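Local structure of flagella basal body P-ring formation protein FlgA (Salmonella typhimurium, 3TEE) at residues A160-A174 and R177-S190. The protein takes part in assembly of the flagellar P-ring in the periplasm, probably as a chaperone or modulator of that process. Sequence-based numbering, arbitrary orientation.
Sequences AEGQAMNNAAVAQNA and RMTSGQIVSGTVDS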
ATOM      1  N   ALA A 160     -13.366 -29.960  -2.865  1.00 52.47           N
ATOM      2  CA  ALA A 160     -14.508 -29.938  -3.771  1.00 52.89           C
ATOM      3  C   ALA A 160     -14.378 -28.871  -4.845  1.00 58.85           C
ATOM      4  O   ALA A 160     -13.705 -27.860  -4.640  1.00 59.21           O
ATOM      5  CB  ALA A 160     -15.795 -29.767  -2.987  1.00 53.57           C
ATOM      6  N   GLU A 161     -14.967 -29.133  -6.013  1.00 56.76           N
ATOM      7  CA  GLU A 161     -14.911 -28.217  -7.152  1.00 56.55           C
ATOM      8  C   GLU A 161     -16.173 -27.386  -7.146  1.00 56.03           C
ATOM      9  O   GLU A 161     -17.243 -27.864  -6.763  1.00 54.16           O
ATOM     10  CB  GLU A 161     -14.825 -28.962  -8.505  1.00 59.18           C
ATOM     11  CG  GLU A 161     -14.161 -30.333  -8.507  1.00 77.10           C
ATOM     12  CD  GLU A 161     -14.195 -31.053  -9.843  1.00103.78           C
ATOM     13  OE1 GLU A 161     -13.106 -31.413 -10.348  1.00102.13           O
ATOM     14  OE2 GLU A 161     -15.306 -31.259 -10.386  1.00 97.00           O
ATOM     15  N   GLY A 162     -16.034 -26.150  -7.578  1.00 49.49           N
ATOM     16  CA  GLY A 162     -17.143 -25.222  -7.684  1.00 47.78           C
ATOM     17  C   GLY A 162     -16.830 -24.095  -8.639  1.00 49.67           C
ATOM     18  O   GLY A 162     -15.758 -24.068  -9.243  1.00 49.09           O
ATOM     19  N   GLN A 163     -17.769 -23.169  -8.786  1.00 44.92           N
ATOM     20  CA  GLN A 163     -17.611 -22.022  -9.676  1.00 43.61           C
ATOM     21  C   GLN A 163     -17.562 -20.751  -8.850  1.00 43.68           C
ATOM     22  O   GLN A 163     -18.465 -20.507  -8.049  1.00 41.66           O
ATOM     23  CB  GLN A 163     -18.777 -21.994 -10.672  1.00 44.89           C
ATOM     24  CG  GLN A 163     -18.544 -21.169 -11.919  1.00 58.61           C
ATOM     25  CD  GLN A 163     -19.726 -21.237 -12.861  1.00 69.22           C
ATOM     26  OE1 GLN A 163     -20.842 -21.607 -12.479  1.00 66.37           O
ATOM     27  NE2 GLN A 163     -19.513 -20.862 -14.114  1.00 49.74           N
ATOM     28  N   ALA A 164     -16.489 -19.954  -9.008  1.00 39.70           N
ATOM     29  CA  ALA A 164     -16.365 -18.691  -8.292  1.00 38.90           C
ATOM     30  C   ALA A 164     -17.515 -17.787  -8.708  1.00 42.75           C
ATOM     31  O   ALA A 164     -17.827 -17.675  -9.900  1.00 42.27           O
ATOM     32  CB  ALA A 164     -15.047 -18.026  -8.618  1.00 39.26           C
ATOM     33  N   MET A 165     -18.186 -17.211  -7.728  1.00 39.04           N
ATOM     34  CA  MET A 165     -19.311 -16.327  -8.020  1.00 40.00           C
ATOM     35  C   MET A 165     -18.892 -14.850  -8.094  1.00 45.00           C
ATOM     36  O   MET A 165     -19.634 -14.035  -8.629  1.00 44.65           O
ATOM     37  CB  MET A 165     -20.397 -16.532  -6.977  1.00 43.26           C
ATOM     38  CG  MET A 165     -21.026 -17.902  -7.078  1.00 48.39           C
ATOM     39  SD  MET A 165     -22.349 -18.008  -5.904  1.00 54.26           S
ATOM     40  CE  MET A 165     -23.627 -17.108  -6.778  1.00 50.91           C
ATOM     41  N   ASN A 166     -17.707 -14.517  -7.567  1.00 41.14           N
ATOM     42  CA  ASN A 166     -17.215 -13.144  -7.556  1.00 41.27           C
ATOM     43  C   ASN A 166     -15.710 -13.094  -7.848  1.00 46.35           C
ATOM     44  O   ASN A 166     -15.014 -14.114  -7.763  1.00 45.51           O
ATOM     45  CB  ASN A 166     -17.544 -12.475  -6.197  1.00 40.86           C
ATOM     46  CG  ASN A 166     -16.822 -13.095  -5.010  1.00 57.51           C
ATOM     47  OD1 ASN A 166     -17.038 -14.249  -4.654  1.00 53.96           O
ATOM     48  ND2 ASN A 166     -15.931 -12.357  -4.382  1.00 47.80           N
ATOM     49  N   ASN A 167     -15.211 -11.895  -8.185  1.00 43.53           N
ATOM     50  CA  ASN A 167     -13.792 -11.664  -8.434  1.00 43.06           C
ATOM     51  C   ASN A 167     -13.132 -11.485  -7.103  1.00 45.99           C
ATOM     52  O   ASN A 167     -13.715 -10.872  -6.204  1.00 44.22           O
ATOM     53  CB  ASN A 167     -13.592 -10.401  -9.282  1.00 45.80           C
ATOM     54  CG  ASN A 167     -14.187 -10.510 -10.656  1.00 59.78           C
ATOM     55  OD1 ASN A 167     -13.960 -11.487 -11.375  1.00 53.78           O
ATOM     56  ND2 ASN A 167     -14.961  -9.504 -11.050  1.00 51.25           N
ATOM     57  N   ALA A 168     -11.940 -12.068  -6.934  1.00 44.89           N
ATOM     58  CA  ALA A 168     -11.247 -11.957  -5.662  1.00 45.44           C
ATOM     59  C   ALA A 168      -9.765 -12.096  -5.828  1.00 50.41           C
ATOM     60  O   ALA A 168      -9.298 -12.963  -6.568  1.00 50.38           O
ATOM     61  CB  ALA A 168     -11.769 -12.998  -4.666  1.00 46.63           C
ATOM     62  N   ALA A 169      -9.026 -11.246  -5.118  1.00 48.91           N
ATOM     63  CA  ALA A 169      -7.564 -11.267  -5.068  1.00 49.29           C
ATOM     64  C   ALA A 169      -7.160 -12.276  -3.987  1.00 53.34           C
ATOM     65  O   ALA A 169      -8.025 -12.742  -3.233  1.00 51.59           O
ATOM     66  CB  ALA A 169      -7.042  -9.876  -4.695  1.00 49.94           C
ATOM     67  N   VAL A 170      -5.849 -12.607  -3.903  1.00 51.18           N
ATOM     68  CA  VAL A 170      -5.266 -13.472  -2.867  1.00 51.21           C
ATOM     69  C   VAL A 170      -5.611 -12.820  -1.516  1.00 55.62           C
ATOM     70  O   VAL A 170      -5.613 -11.585  -1.418  1.00 55.74           O
ATOM     71  CB  VAL A 170      -3.732 -13.661  -3.064  1.00 55.33           C
ATOM     72  CG1 VAL A 170      -3.093 -14.434  -1.904  1.00 55.11           C
ATOM     73  CG2 VAL A 170      -3.422 -14.348  -4.396  1.00 55.18           C
ATOM     74  N   ALA A 171      -6.007 -13.644  -0.516  1.00 51.57           N
ATOM     75  CA  ALA A 171      -6.410 -13.231   0.837  1.00 50.91           C
ATOM     76  C   ALA A 171      -7.786 -12.533   0.916  1.00 54.50           C
ATOM     77  O   ALA A 171      -8.236 -12.179   2.013  1.00 55.96           O
ATOM     78  CB  ALA A 171      -5.303 -12.421   1.535  1.00 51.52           C
ATOM     79  N   GLN A 172      -8.490 -12.404  -0.231  1.00 48.14           N
ATOM     80  CA  GLN A 172      -9.843 -11.847  -0.246  1.00 47.90           C
ATOM     81  C   GLN A 172     -10.862 -13.011  -0.240  1.00 51.64           C
ATOM     82  O   GLN A 172     -10.551 -14.115  -0.700  1.00 49.84           O
ATOM     83  CB  GLN A 172     -10.081 -10.968  -1.485  1.00 49.29           C
ATOM     84  CG  GLN A 172      -9.334  -9.628  -1.478  1.00 62.14           C
ATOM     85  CD  GLN A 172      -9.903  -8.656  -2.497  1.00 80.08           C
ATOM     86  OE1 GLN A 172     -10.235  -9.014  -3.641  1.00 71.24           O
ATOM     87  NE2 GLN A 172     -10.011  -7.393  -2.107  1.00 72.59           N
ATOM     88  N   ASN A 173     -12.069 -12.747   0.276  1.00 48.68           N
ATOM     89  CA  ASN A 173     -13.162 -13.709   0.342  1.00 48.71           C
ATOM     90  C   ASN A 173     -13.732 -14.009  -1.047  1.00 50.25           C
ATOM     91  O   ASN A 173     -13.900 -13.101  -1.852  1.00 48.16           O
ATOM     92  CB  ASN A 173     -14.275 -13.193   1.256  1.00 49.20           C
ATOM     93  CG  ASN A 173     -15.370 -14.205   1.495  1.00 75.14           C
ATOM     94  OD1 ASN A 173     -15.198 -15.166   2.249  1.00 71.33           O
ATOM     95  ND2 ASN A 173     -16.511 -14.031   0.831  1.00 67.35           N
ATOM     96  N   ALA A 174     -14.027 -15.289  -1.322  1.00 45.98           N
ATOM     97  CA  ALA A 174     -14.679 -15.689  -2.566  1.00 44.70           C
ATOM     98  C   ALA A 174     -15.808 -16.657  -2.259  1.00 46.02           C
ATOM     99  O   ALA A 174     -15.643 -17.574  -1.451  1.00 44.53           O
ATOM    100  CB  ALA A 174     -13.691 -16.318  -3.533  1.00 45.44           C
ATOM    101  N   ARG A 177     -20.075 -21.396  -5.952  1.00 37.52           N
ATOM    102  CA  ARG A 177     -21.269 -22.194  -6.140  1.00 38.02           C
ATOM    103  C   ARG A 177     -20.829 -23.642  -6.411  1.00 44.86           C
ATOM    104  O   ARG A 177     -20.077 -23.906  -7.352  1.00 44.47           O
ATOM    105  CB  ARG A 177     -22.116 -21.626  -7.291  1.00 35.81           C
ATOM    106  CG  ARG A 177     -23.399 -22.385  -7.553  1.00 33.60           C
ATOM    107  CD  ARG A 177     -24.078 -21.886  -8.830  1.00 35.69           C
ATOM    108  NE  ARG A 177     -25.346 -22.592  -8.978  1.00 38.25           N
ATOM    109  CZ  ARG A 177     -25.484 -23.791  -9.531  1.00 50.26           C
ATOM    110  NH1 ARG A 177     -24.445 -24.398 -10.097  1.00 44.86           N
ATOM    111  NH2 ARG A 177     -26.664 -24.381  -9.550  1.00 39.75           N
ATOM    112  N   MET A 178     -21.262 -24.562  -5.555  1.00 44.87           N
ATOM    113  CA  MET A 178     -21.030 -26.000  -5.732  1.00 47.88           C
ATOM    114  C   MET A 178     -22.002 -26.492  -6.815  1.00 51.46           C
ATOM    115  O   MET A 178     -22.995 -25.810  -7.110  1.00 49.21           O
ATOM    116  CB  MET A 178     -21.248 -26.765  -4.407  1.00 51.82           C
ATOM    117  CG  MET A 178     -20.466 -26.175  -3.238  1.00 57.30           C
ATOM    118  SD  MET A 178     -18.743 -25.814  -3.641  1.00 63.87           S
ATOM    119  CE  MET A 178     -18.055 -27.320  -3.242  1.00 61.40           C
ATOM    120  N   THR A 179     -21.728 -27.666  -7.402  1.00 49.50           N
ATOM    121  CA  THR A 179     -22.531 -28.240  -8.486  1.00 50.41           C
ATOM    122  C   THR A 179     -24.049 -28.308  -8.229  1.00 53.45           C
ATOM    123  O   THR A 179     -24.824 -28.072  -9.155  1.00 54.72           O
ATOM    124  CB  THR A 179     -21.879 -29.521  -9.051  1.00 67.08           C
ATOM    125  OG1 THR A 179     -22.508 -29.854 -10.290  1.00 71.29           O
ATOM    126  CG2 THR A 179     -21.941 -30.704  -8.077  1.00 66.51           C
ATOM    127  N   SER A 180     -24.453 -28.574  -6.967  1.00 48.53           N
ATOM    128  CA  SER A 180     -25.844 -28.649  -6.499  1.00 49.12           C
ATOM    129  C   SER A 180     -26.526 -27.271  -6.491  1.00 49.26           C
ATOM    130  O   SER A 180     -27.745 -27.196  -6.590  1.00 48.30           O
ATOM    131  CB  SER A 180     -25.886 -29.204  -5.073  1.00 54.08           C
ATOM    132  OG  SER A 180     -25.092 -28.411  -4.195  1.00 59.60           O
ATOM    133  N   GLY A 181     -25.738 -26.221  -6.279  1.00 45.20           N
ATOM    134  CA  GLY A 181     -26.226 -24.849  -6.174  1.00 43.69           C
ATOM    135  C   GLY A 181     -25.986 -24.255  -4.801  1.00 43.85           C
ATOM    136  O   GLY A 181     -26.225 -23.067  -4.594  1.00 42.09           O
ATOM    137  N   GLN A 182     -25.491 -25.069  -3.859  1.00 40.49           N
ATOM    138  CA  GLN A 182     -25.103 -24.627  -2.520  1.00 40.54           C
ATOM    139  C   GLN A 182     -23.916 -23.691  -2.647  1.00 43.92           C
ATOM    140  O   GLN A 182     -23.023 -23.922  -3.470  1.00 43.77           O
ATOM    141  CB  GLN A 182     -24.713 -25.823  -1.632  1.00 42.61           C
ATOM    142  CG  GLN A 182     -25.885 -26.706  -1.203  1.00 50.63           C
ATOM    143  CD  GLN A 182     -26.868 -26.049  -0.244  1.00 69.98           C
ATOM    144  OE1 GLN A 182     -26.625 -24.995   0.355  1.00 58.86           O
ATOM    145  NE2 GLN A 182     -28.003 -26.686  -0.055  1.00 68.04           N
ATOM    146  N   ILE A 183     -23.942 -22.589  -1.902  1.00 39.44           N
ATOM    147  CA  ILE A 183     -22.875 -21.599  -1.971  1.00 37.36           C
ATOM    148  C   ILE A 183     -22.055 -21.671  -0.684  1.00 41.95           C
ATOM    149  O   ILE A 183     -22.622 -21.696   0.407  1.00 40.58           O
ATOM    150  CB  ILE A 183     -23.379 -20.165  -2.269  1.00 39.11           C
ATOM    151  CG1 ILE A 183     -24.264 -20.119  -3.540  1.00 39.50           C
ATOM    152  CG2 ILE A 183     -22.194 -19.169  -2.396  1.00 38.31           C
ATOM    153  CD1 ILE A 183     -25.044 -18.875  -3.679  1.00 43.43           C
ATOM    154  N   VAL A 184     -20.742 -21.775  -0.833  1.00 39.40           N
ATOM    155  CA  VAL A 184     -19.801 -21.802   0.295  1.00 39.66           C
ATOM    156  C   VAL A 184     -18.904 -20.583   0.118  1.00 45.41           C
ATOM    157  O   VAL A 184     -18.884 -20.001  -0.963  1.00 44.48           O
ATOM    158  CB  VAL A 184     -19.012 -23.143   0.453  1.00 43.05           C
ATOM    159  CG1 VAL A 184     -19.960 -24.334   0.645  1.00 43.72           C
ATOM    160  CG2 VAL A 184     -18.039 -23.388  -0.704  1.00 42.29           C
ATOM    161  N   SER A 185     -18.207 -20.161   1.170  1.00 44.89           N
ATOM    162  CA  SER A 185     -17.311 -19.019   1.062  1.00 45.34           C
ATOM    163  C   SER A 185     -16.027 -19.268   1.848  1.00 47.74           C
ATOM    164  O   SER A 185     -16.068 -19.889   2.906  1.00 45.73           O
ATOM    165  CB  SER A 185     -17.998 -17.727   1.501  1.00 51.25           C
ATOM    166  OG  SER A 185     -18.275 -17.711   2.889  1.00 67.58           O
ATOM    167  N   GLY A 186     -14.912 -18.813   1.293  1.00 45.40           N
ATOM    168  CA  GLY A 186     -13.600 -18.954   1.911  1.00 45.60           C
ATOM    169  C   GLY A 186     -12.592 -17.933   1.423  1.00 48.76           C
ATOM    170  O   GLY A 186     -12.931 -17.008   0.684  1.00 48.12           O
ATOM    171  N   THR A 187     -11.340 -18.115   1.824  1.00 45.34           N
ATOM    172  CA  THR A 187     -10.238 -17.200   1.497  1.00 45.06           C
ATOM    173  C   THR A 187      -9.447 -17.697   0.294  1.00 47.48           C
ATOM    174  O   THR A 187      -9.059 -18.861   0.258  1.00 46.79           O
ATOM    175  CB  THR A 187      -9.352 -17.028   2.748  1.00 53.55           C
ATOM    176  OG1 THR A 187     -10.179 -16.644   3.850  1.00 54.38           O
ATOM    177  CG2 THR A 187      -8.240 -16.003   2.550  1.00 50.82           C
ATOM    178  N   VAL A 188      -9.211 -16.816  -0.689  1.00 45.61           N
ATOM    179  CA  VAL A 188      -8.409 -17.153  -1.873  1.00 47.38           C
ATOM    180  C   VAL A 188      -6.914 -17.274  -1.472  1.00 56.15           C
ATOM    181  O   VAL A 188      -6.395 -16.397  -0.782  1.00 55.57           O
ATOM    182  CB  VAL A 188      -8.596 -16.138  -3.036  1.00 50.68           C
ATOM    183  CG1 VAL A 188      -7.722 -16.498  -4.235  1.00 50.40           C
ATOM    184  CG2 VAL A 188     -10.056 -16.060  -3.461  1.00 50.54           C
ATOM    185  N   ASP A 189      -6.246 -18.363  -1.896  1.00 55.69           N
ATOM    186  CA  ASP A 189      -4.818 -18.543  -1.649  1.00 56.63           C
ATOM    187  C   ASP A 189      -4.041 -18.266  -2.954  1.00 64.04           C
ATOM    188  O   ASP A 189      -4.670 -18.085  -4.008  1.00 62.19           O
ATOM    189  CB  ASP A 189      -4.492 -19.917  -1.005  1.00 58.06           C
ATOM    190  CG  ASP A 189      -4.629 -21.174  -1.851  1.00 65.13           C
ATOM    191  OD1 ASP A 189      -4.741 -21.055  -3.091  1.00 65.78           O
ATOM    192  OD2 ASP A 189      -4.594 -22.284  -1.273  1.00 69.72           O
ATOM    193  N   SER A 190      -2.687 -18.256  -2.889  1.00 64.21           N
ATOM    194  CA  SER A 190      -1.810 -17.982  -4.043  1.00 65.14           C
ATOM    195  C   SER A 190      -2.020 -18.924  -5.244  1.00 71.30           C
ATOM    196  O   SER A 190      -1.753 -18.520  -6.380  1.00 71.42           O
ATOM    197  CB  SER A 190      -0.348 -17.960  -3.615  1.00 69.73           C
ATOM    198  OG  SER A 190       0.054 -19.212  -3.083  1.00 82.85           O
TER
HETATM  199  O   HOH W   1     -19.385 -29.344  -6.356  1.00 56.85           O
HETATM  200  O   HOH W   2     -21.819 -23.675 -10.541  1.00 59.37           O
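Q163 pairs with R177, and A174 with G186, as antiparallel hydrogen-bonded pairs. Strand 173-178 is thus bound to strand 157-164 on one side and strand 183-188 on the other. Hydrogen bonds run from Q163 N to R177 O and from R177 N to Q163 O, both 2.8 Å. Beyond A174 and G186, V188 N reaches Q172 O at 3.0 Å and A171 N reaches V188 O. These two bonds tie the type II turn A169-Q172 to the end of strand 183-188.

V188 is the main apolar side chain here. Its CG2 lies 3.6 Å from A174 CB and also meets A168 CB. Its CG1 is anti to the backbone N (chi1 179°), which leaves CG2 beside that N, against the two alanines. I194 of strand 194-197 also touches A174 and V188. At the other end, M165 crosses I183 at about a right angle, with M165 SD 3.6 Å from I183 CD1. M165 CG packs on the CB of R177. M178 bends at chi2 (-47°) and chi3 (-89°), which brings CE near E161 O. Its approach to A160 CB is unusually close and doubtful in detail.

Two waters bridge strand 157-164 and 177-179. One joins E161 O to T179 N. The other lies at the edge of the R177 guanidinium, in its plane, accepts from NH1 and donates to Q163 OE1, while Q163 NE2 bonds to G144 O.

Backbone bonds therefore set the strand pairing, consistent with the SAF-like fold of the FlgA/CpaB family. V188 packs with A168 and A174, M165 with I183, and two water bridges add to the direct Q163-R177 bonds.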